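Local atomic coordinates of NOL1/NOP2/sun family protein (Enterococcus faecium, PDB entry 3M4X), a protein that probably methylates ribosomal RNA at cytosine, as an RsmF-like member of the NOL1/NOP2/sun family with a Rossmann-type methyltransferase domain and a C-terminal PUA-like domain. Residues T331-S334 with N335-Y339; G375-K379 with N380-P384; K406-Q409 with S410-G414. One frame throughout, in Å; residues are numbered along the deposited sequence.

Contact 1. Residues T331-S334 with N335-Y339; sequences TEFS and NDFHY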
# COMPACT_ATOMS: atom_id res chain seq x y z
N THR A 331 5.09 -30.88 -1.05
CA THR A 331 3.87 -31.61 -0.78
C THR A 331 3.89 -32.12 0.65
O THR A 331 2.89 -32.04 1.37
CB THR A 331 3.65 -32.75 -1.81
OG1 THR A 331 3.39 -32.16 -3.10
CG2 THR A 331 2.47 -33.62 -1.41
N GLU A 332 5.05 -32.60 1.08
CA GLU A 332 5.22 -33.02 2.46
C GLU A 332 4.81 -31.87 3.36
O GLU A 332 3.83 -31.97 4.10
CB GLU A 332 6.67 -33.42 2.74
CG GLU A 332 7.31 -34.20 1.60
CD GLU A 332 8.14 -35.38 2.08
OE1 GLU A 332 8.43 -35.45 3.29
OE2 GLU A 332 8.49 -36.23 1.23
N PHE A 333 5.56 -30.77 3.28
CA PHE A 333 5.31 -29.62 4.13
C PHE A 333 3.85 -29.19 4.10
O PHE A 333 3.23 -28.99 5.14
CB PHE A 333 6.21 -28.42 3.79
CG PHE A 333 5.84 -27.18 4.54
CD1 PHE A 333 6.33 -26.95 5.81
CD2 PHE A 333 4.96 -26.26 3.99
CE1 PHE A 333 5.96 -25.82 6.52
CE2 PHE A 333 4.59 -25.13 4.69
CZ PHE A 333 5.09 -24.91 5.96
N SER A 334 3.31 -29.03 2.90
CA SER A 334 1.98 -28.48 2.76
C SER A 334 0.95 -29.42 3.35
O SER A 334 -0.17 -29.02 3.68
CB SER A 334 1.65 -28.15 1.30
OG SER A 334 1.69 -29.32 0.50
N ASN A 335 1.33 -30.69 3.48
CA ASN A 335 0.44 -31.71 4.02
C ASN A 335 0.34 -31.64 5.55
O ASN A 335 -0.76 -31.53 6.09
CB ASN A 335 0.89 -33.11 3.59
CG ASN A 335 0.31 -33.53 2.24
OD1 ASN A 335 -0.67 -32.96 1.76
ND2 ASN A 335 0.93 -34.53 1.63
N ASP A 336 1.48 -31.71 6.24
CA ASP A 336 1.43 -31.67 7.70
C ASP A 336 1.23 -30.25 8.23
O ASP A 336 0.92 -30.05 9.41
CB ASP A 336 2.63 -32.38 8.36
CG ASP A 336 3.96 -31.72 8.06
OD1 ASP A 336 4.07 -30.48 8.18
OD2 ASP A 336 4.92 -32.46 7.75
N PHE A 337 1.36 -29.26 7.36
CA PHE A 337 1.08 -27.90 7.78
C PHE A 337 -0.32 -27.48 7.32
O PHE A 337 -0.81 -26.42 7.71
CB PHE A 337 2.18 -26.94 7.31
CG PHE A 337 2.00 -25.52 7.80
CD1 PHE A 337 2.48 -25.13 9.04
CD2 PHE A 337 1.36 -24.58 7.00
CE1 PHE A 337 2.31 -23.84 9.48
CE2 PHE A 337 1.19 -23.28 7.44
CZ PHE A 337 1.67 -22.91 8.68
N HIS A 338 -0.96 -28.32 6.51
CA HIS A 338 -2.34 -28.10 6.08
C HIS A 338 -2.58 -26.75 5.40
O HIS A 338 -3.53 -26.04 5.71
CB HIS A 338 -3.35 -28.29 7.23
CG HIS A 338 -3.32 -29.67 7.82
ND1 HIS A 338 -4.17 -30.67 7.42
CD2 HIS A 338 -2.51 -30.21 8.76
CE1 HIS A 338 -3.90 -31.77 8.09
NE2 HIS A 338 -2.89 -31.52 8.91
N TYR A 339 -1.69 -26.42 4.46
CA TYR A 339 -1.92 -25.31 3.54
C TYR A 339 -2.00 -25.85 2.11
O TYR A 339 -1.20 -26.68 1.71
CB TYR A 339 -0.79 -24.28 3.64
CG TYR A 339 -0.88 -23.16 2.62
CD1 TYR A 339 -1.51 -21.96 2.93
CD2 TYR A 339 -0.36 -23.31 1.34
CE1 TYR A 339 -1.61 -20.94 2.00
CE2 TYR A 339 -0.45 -22.30 0.40
CZ TYR A 339 -1.07 -21.12 0.74
OH TYR A 339 -1.17 -20.10 -0.19
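Phe333 and Phe337, one helical turn apart, both carry CG anti to the backbone N (chi1 172° and -176°), and this shared torsion sends the two rings off the same flank of the helix, side by side. Their planes lie within 16° of parallel but are slid so far that they barely overlap, with centroids 5.0 Å apart. What meets is rim and stem: Phe333 CZ stands over one face of the Phe337 ring, 3.6 Å from Phe337 CG, while the CB of Phe337 sits over the Phe333 face as a CH-pi contact, 4.0 Å from the centroid. Phe382 meets the Phe333 ring at a steep angle and Phe437 does the same to Phe337, which builds the pair into a wider aromatic cluster.

In the backbone beside the rings the helix 324-336 comes to its end. Phe337 N bonds Phe333 O at 2.9 Å. Glu332 O is gripped twice, by Asp336 N at 3.2 Å, nearly along the C=O axis, and by Asn335 N at 2.9 Å, which comes from above the carbonyl plane. His338 then takes positive phi as the C-prime residue of a Schellman motif, and Tyr339 N turns back in the carbonyl plane onto a lone pair of Ser334 O (3.1 Å). The weak bond from His338 N to Asn335 O, 3.2 Å long, completes the motif. Tyr339 leads on to Leu372, Leu374 and Leu388, its hydroxyl bonded to Glu354.

Chemically, this is a polar backbone closure beside an apolar flank. The last carbonyls find amide donors within the chain itself, while of the two buried, nearly parallel rings Phe333 faces the hairpin and helix 386-390 of the first C-terminal domain and Phe337 reaches Ile398, Pro399 and Phe437 toward the PUA-like domain.

Contact 2. Residues G375-K379 with N380-P384; sequences GDFKK and NRFEP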
# COMPACT_ATOMS: atom_id res chain seq x y z
N GLY A 375 8.26 -20.24 0.53
CA GLY A 375 9.46 -20.67 1.23
C GLY A 375 10.63 -20.93 0.28
O GLY A 375 10.53 -20.65 -0.92
N ASP A 376 11.72 -21.45 0.83
CA ASP A 376 12.94 -21.70 0.06
C ASP A 376 13.37 -23.15 0.16
O ASP A 376 13.33 -23.76 1.23
CB ASP A 376 14.09 -20.82 0.55
CG ASP A 376 13.83 -19.36 0.33
OD1 ASP A 376 13.07 -19.04 -0.61
OD2 ASP A 376 14.38 -18.52 1.07
N PHE A 377 13.79 -23.69 -0.97
CA PHE A 377 14.39 -25.01 -0.99
C PHE A 377 15.86 -24.87 -0.66
O PHE A 377 16.51 -23.91 -1.06
CB PHE A 377 14.24 -25.63 -2.37
CG PHE A 377 12.81 -25.88 -2.78
CD1 PHE A 377 12.21 -25.08 -3.74
CD2 PHE A 377 12.08 -26.92 -2.21
CE1 PHE A 377 10.91 -25.31 -4.14
CE2 PHE A 377 10.78 -27.16 -2.60
CZ PHE A 377 10.20 -26.35 -3.56
N LYS A 378 16.38 -25.82 0.11
CA LYS A 378 17.81 -25.86 0.37
C LYS A 378 18.33 -27.28 0.25
O LYS A 378 17.78 -28.09 -0.51
CB LYS A 378 18.13 -25.26 1.75
CG LYS A 378 17.86 -23.77 1.84
CD LYS A 378 18.55 -23.13 3.02
CE LYS A 378 18.29 -21.64 3.07
NZ LYS A 378 19.02 -20.98 4.19
N LYS A 379 19.39 -27.58 0.98
CA LYS A 379 19.98 -28.92 0.99
C LYS A 379 18.95 -29.96 1.42
O LYS A 379 18.67 -30.11 2.61
CB LYS A 379 21.20 -28.93 1.90
CG LYS A 379 21.50 -27.56 2.51
CD LYS A 379 22.96 -27.40 2.90
CE LYS A 379 23.25 -25.96 3.32
NZ LYS A 379 24.70 -25.72 3.56
N ASN A 380 18.38 -30.66 0.44
CA ASN A 380 17.40 -31.72 0.68
C ASN A 380 16.21 -31.31 1.54
O ASN A 380 15.61 -32.14 2.22
CB ASN A 380 18.08 -32.94 1.32
CG ASN A 380 19.29 -33.42 0.54
OD1 ASN A 380 19.37 -33.23 -0.68
ND2 ASN A 380 20.24 -34.04 1.23
N ARG A 381 15.84 -30.03 1.49
CA ARG A 381 14.81 -29.52 2.39
C ARG A 381 14.03 -28.33 1.82
O ARG A 381 14.54 -27.56 0.99
CB ARG A 381 15.45 -29.11 3.72
CG ARG A 381 16.43 -27.97 3.56
CD ARG A 381 17.19 -27.64 4.83
NE ARG A 381 18.18 -26.60 4.55
CZ ARG A 381 19.15 -26.25 5.39
NH1 ARG A 381 19.27 -26.85 6.57
NH2 ARG A 381 20.01 -25.30 5.05
N PHE A 382 12.80 -28.19 2.28
CA PHE A 382 12.01 -26.99 2.04
C PHE A 382 11.80 -26.22 3.34
O PHE A 382 11.45 -26.81 4.36
CB PHE A 382 10.65 -27.34 1.43
CG PHE A 382 9.70 -26.17 1.35
CD1 PHE A 382 9.73 -25.31 0.27
CD2 PHE A 382 8.80 -25.92 2.38
CE1 PHE A 382 8.86 -24.23 0.20
CE2 PHE A 382 7.93 -24.85 2.32
CZ PHE A 382 7.96 -24.00 1.23
N GLU A 383 12.01 -24.91 3.30
CA GLU A 383 11.83 -24.07 4.48
C GLU A 383 10.74 -23.04 4.24
O GLU A 383 10.82 -22.26 3.30
CB GLU A 383 13.15 -23.41 4.86
CG GLU A 383 14.24 -24.41 5.20
CD GLU A 383 15.47 -23.76 5.83
OE1 GLU A 383 15.63 -22.52 5.70
OE2 GLU A 383 16.27 -24.49 6.44
N PRO A 384 9.71 -23.03 5.09
CA PRO A 384 8.57 -22.13 4.94
C PRO A 384 9.05 -20.69 5.19
O PRO A 384 10.04 -20.48 5.89
CB PRO A 384 7.62 -22.55 6.07
CG PRO A 384 8.25 -23.76 6.71
CD PRO A 384 9.68 -23.76 6.37
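Phe377 and Phe382 stand on the same face of a beta hairpin and meet as a T-shaped pair, the edge of Phe382 turned toward the face of Phe377. Phe382 has CG anti to its backbone N (chi1 171°) while Phe377 keeps CG beside its own N (chi1 -63°), and the rings leave in different directions. The planes make 62° and the centroids are 5.3 Å apart; Phe382 CD1 lies over the rim of the Phe377 face, 3.6 Å from CE2 of Phe377. These residues form a non-hydrogen-bonded antiparallel pair. Phe382 CZ reaches Gly375, 3.7 Å from its CA.

The other face of the hairpin is charged. Lys378 and Arg381 slant across one another, Arg381 NE 3.1 Å from Lys378 CB, which lies at the guanidinium edge. Lys379 CG lies over one face of that guanidinium. Glu383 OE2 stands 3.4 Å from Arg381 NE, well out of the plane, a salt bridge of charge alone.

Asp376 and Glu383 exchange two backbone bonds, and Lys378 N donates to Arg381 O at 2.7 Å; in the type II turn between them Arg381 N returns only a weak bond to Lys378 O. Strand 381-384 is one of the two edge strands of the four-stranded antiparallel sheet, while 372-378 also pairs with 351-355, where His351 bonds Asp376. Helix 324-336 packs on the phenylalanine face, Trp330 meeting Phe382 edge-to-face and Leu329 touching Phe377.

Contact 3. Residues K406-Q409 with S410-G414; sequences KEWQ and SYTAG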
# COMPACT_ATOMS: atom_id res chain seq x y z
N LYS A 406 7.81 -12.03 26.15
CA LYS A 406 9.24 -12.24 26.39
C LYS A 406 9.86 -13.13 25.33
O LYS A 406 10.95 -12.84 24.82
CB LYS A 406 9.48 -12.84 27.77
CG LYS A 406 9.88 -11.82 28.81
CD LYS A 406 10.42 -12.50 30.05
CE LYS A 406 10.70 -11.48 31.14
NZ LYS A 406 9.51 -10.59 31.29
N GLU A 407 9.18 -14.23 25.02
CA GLU A 407 9.60 -15.09 23.93
C GLU A 407 9.55 -14.35 22.59
O GLU A 407 10.44 -14.51 21.74
CB GLU A 407 8.79 -16.39 23.91
CG GLU A 407 9.28 -17.40 24.93
CD GLU A 407 8.28 -18.49 25.23
OE1 GLU A 407 7.14 -18.42 24.72
OE2 GLU A 407 8.63 -19.42 25.99
N TRP A 408 8.53 -13.52 22.40
CA TRP A 408 8.51 -12.65 21.23
C TRP A 408 9.78 -11.78 21.16
O TRP A 408 10.44 -11.70 20.12
CB TRP A 408 7.24 -11.78 21.18
CG TRP A 408 7.25 -10.83 20.00
CD1 TRP A 408 6.85 -11.09 18.72
CD2 TRP A 408 7.74 -9.48 20.01
NE1 TRP A 408 7.05 -9.97 17.93
CE2 TRP A 408 7.58 -8.97 18.70
CE3 TRP A 408 8.27 -8.64 21.00
CZ2 TRP A 408 7.95 -7.67 18.35
CZ3 TRP A 408 8.63 -7.34 20.64
CH2 TRP A 408 8.47 -6.88 19.33
N GLN A 409 10.13 -11.15 22.28
CA GLN A 409 11.37 -10.37 22.36
C GLN A 409 12.58 -11.18 21.90
O GLN A 409 13.34 -10.73 21.04
CB GLN A 409 11.61 -9.88 23.80
CG GLN A 409 11.45 -8.39 23.99
CD GLN A 409 10.19 -8.04 24.78
OE1 GLN A 409 9.57 -8.91 25.39
NE2 GLN A 409 9.82 -6.76 24.76
N SER A 410 12.76 -12.37 22.47
CA SER A 410 13.89 -13.25 22.13
C SER A 410 13.85 -13.63 20.67
O SER A 410 14.88 -13.65 19.99
CB SER A 410 13.85 -14.52 22.98
OG SER A 410 13.67 -14.20 24.35
N TYR A 411 12.65 -13.94 20.18
CA TYR A 411 12.46 -14.34 18.79
C TYR A 411 12.87 -13.23 17.81
O TYR A 411 13.66 -13.48 16.89
CB TYR A 411 11.02 -14.79 18.56
CG TYR A 411 10.74 -15.21 17.13
CD1 TYR A 411 11.24 -16.39 16.62
CD2 TYR A 411 9.96 -14.41 16.28
CE1 TYR A 411 10.99 -16.77 15.31
CE2 TYR A 411 9.70 -14.78 14.99
CZ TYR A 411 10.21 -15.96 14.50
OH TYR A 411 9.95 -16.32 13.19
N THR A 412 12.36 -12.02 18.00
CA THR A 412 12.71 -10.92 17.11
C THR A 412 14.17 -10.47 17.26
O THR A 412 14.73 -9.84 16.37
CB THR A 412 11.77 -9.72 17.25
OG1 THR A 412 11.65 -9.38 18.64
CG2 THR A 412 10.40 -10.06 16.70
N ALA A 413 14.78 -10.80 18.40
CA ALA A 413 16.22 -10.61 18.59
C ALA A 413 17.01 -11.66 17.81
O ALA A 413 18.20 -11.47 17.54
CB ALA A 413 16.58 -10.66 20.07
N GLY A 414 16.36 -12.77 17.48
CA GLY A 414 16.99 -13.81 16.69
C GLY A 414 17.41 -15.00 17.53
O GLY A 414 18.07 -15.91 17.05
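Trp408 and Thr412 meet through a CH-pi contact one turn apart on helix 405-413. The methyl CG2 of Thr412 lies over the indole face, 3.9 Å from the centroid of its five-membered ring and 30° off the ring normal, offset toward the rim near NE1 and CE2. Trp408 has CG anti to its own amide nitrogen (chi1 177°), which swings the indole outward with a lean toward the C-terminal end, where Thr412 CG2 comes over its face. Its NE1 is spent elsewhere, bonding Gln83.

Side-chain hydroxyls supply a second kind of contact. Ser410 OG, beside its backbone N at chi1 -48°, turns back to donate to Lys406 O at 3.1 Å, the carbonyl that already receives Ser410 N at 3.0 Å; the two donors reach that oxygen from opposite faces of its plane. Thr412 OG1 lies 3.0 Å from Trp408 O and 3.2 Å from Gln409 O, so one proton has two acceptors and its choice is not settled.

Backbone bonds make the third group. Tyr411 N to Glu407 O (2.8 Å) and Thr412 N to Trp408 O (2.9 Å) continue the helix, and Ala413 N bonds Gln409 O. Gly414 then adopts positive phi, its N bonded to Tyr411 O and weakly to Ser410 O, a Schellman motif that stops the helix.

Three carbonyls of this short helix, of Lys406, Trp408 and Gln409, thus lie near a hydroxyl as well as an amide. The partly exposed Glu407 forms a salt bridge with Arg419. The buried Trp408 and Tyr411 pack on Leu430 and Leu428 of strand 426-430 in the PUA-like domain while their polar atoms stay bonded, NE1 to Gln83 and OH to Phe437 O.

Overall arrangement
Along the chain the three contacts come in series; none nests in or crosses another, and each closes only a short local stretch. Contact 1 ends the helix 324-336, contact 2 closes the hairpin of strands 372-378 and 381-384, and contact 3 ends the helix 405-413. Contacts 1 and 2, their centres about 13 Å apart, touch where Phe333 packs on Phe382 and Pro384, tying helix to sheet within the first C-terminal domain. Contact 3 belongs to the PUA-like domain, about 8 Å from contact 2 and 11 Å from contact 1 between nearest atoms. Phe437, on strand 433-441, lies between contacts 1 and 3, its ring meeting Phe337 and its carbonyl accepting from Tyr411.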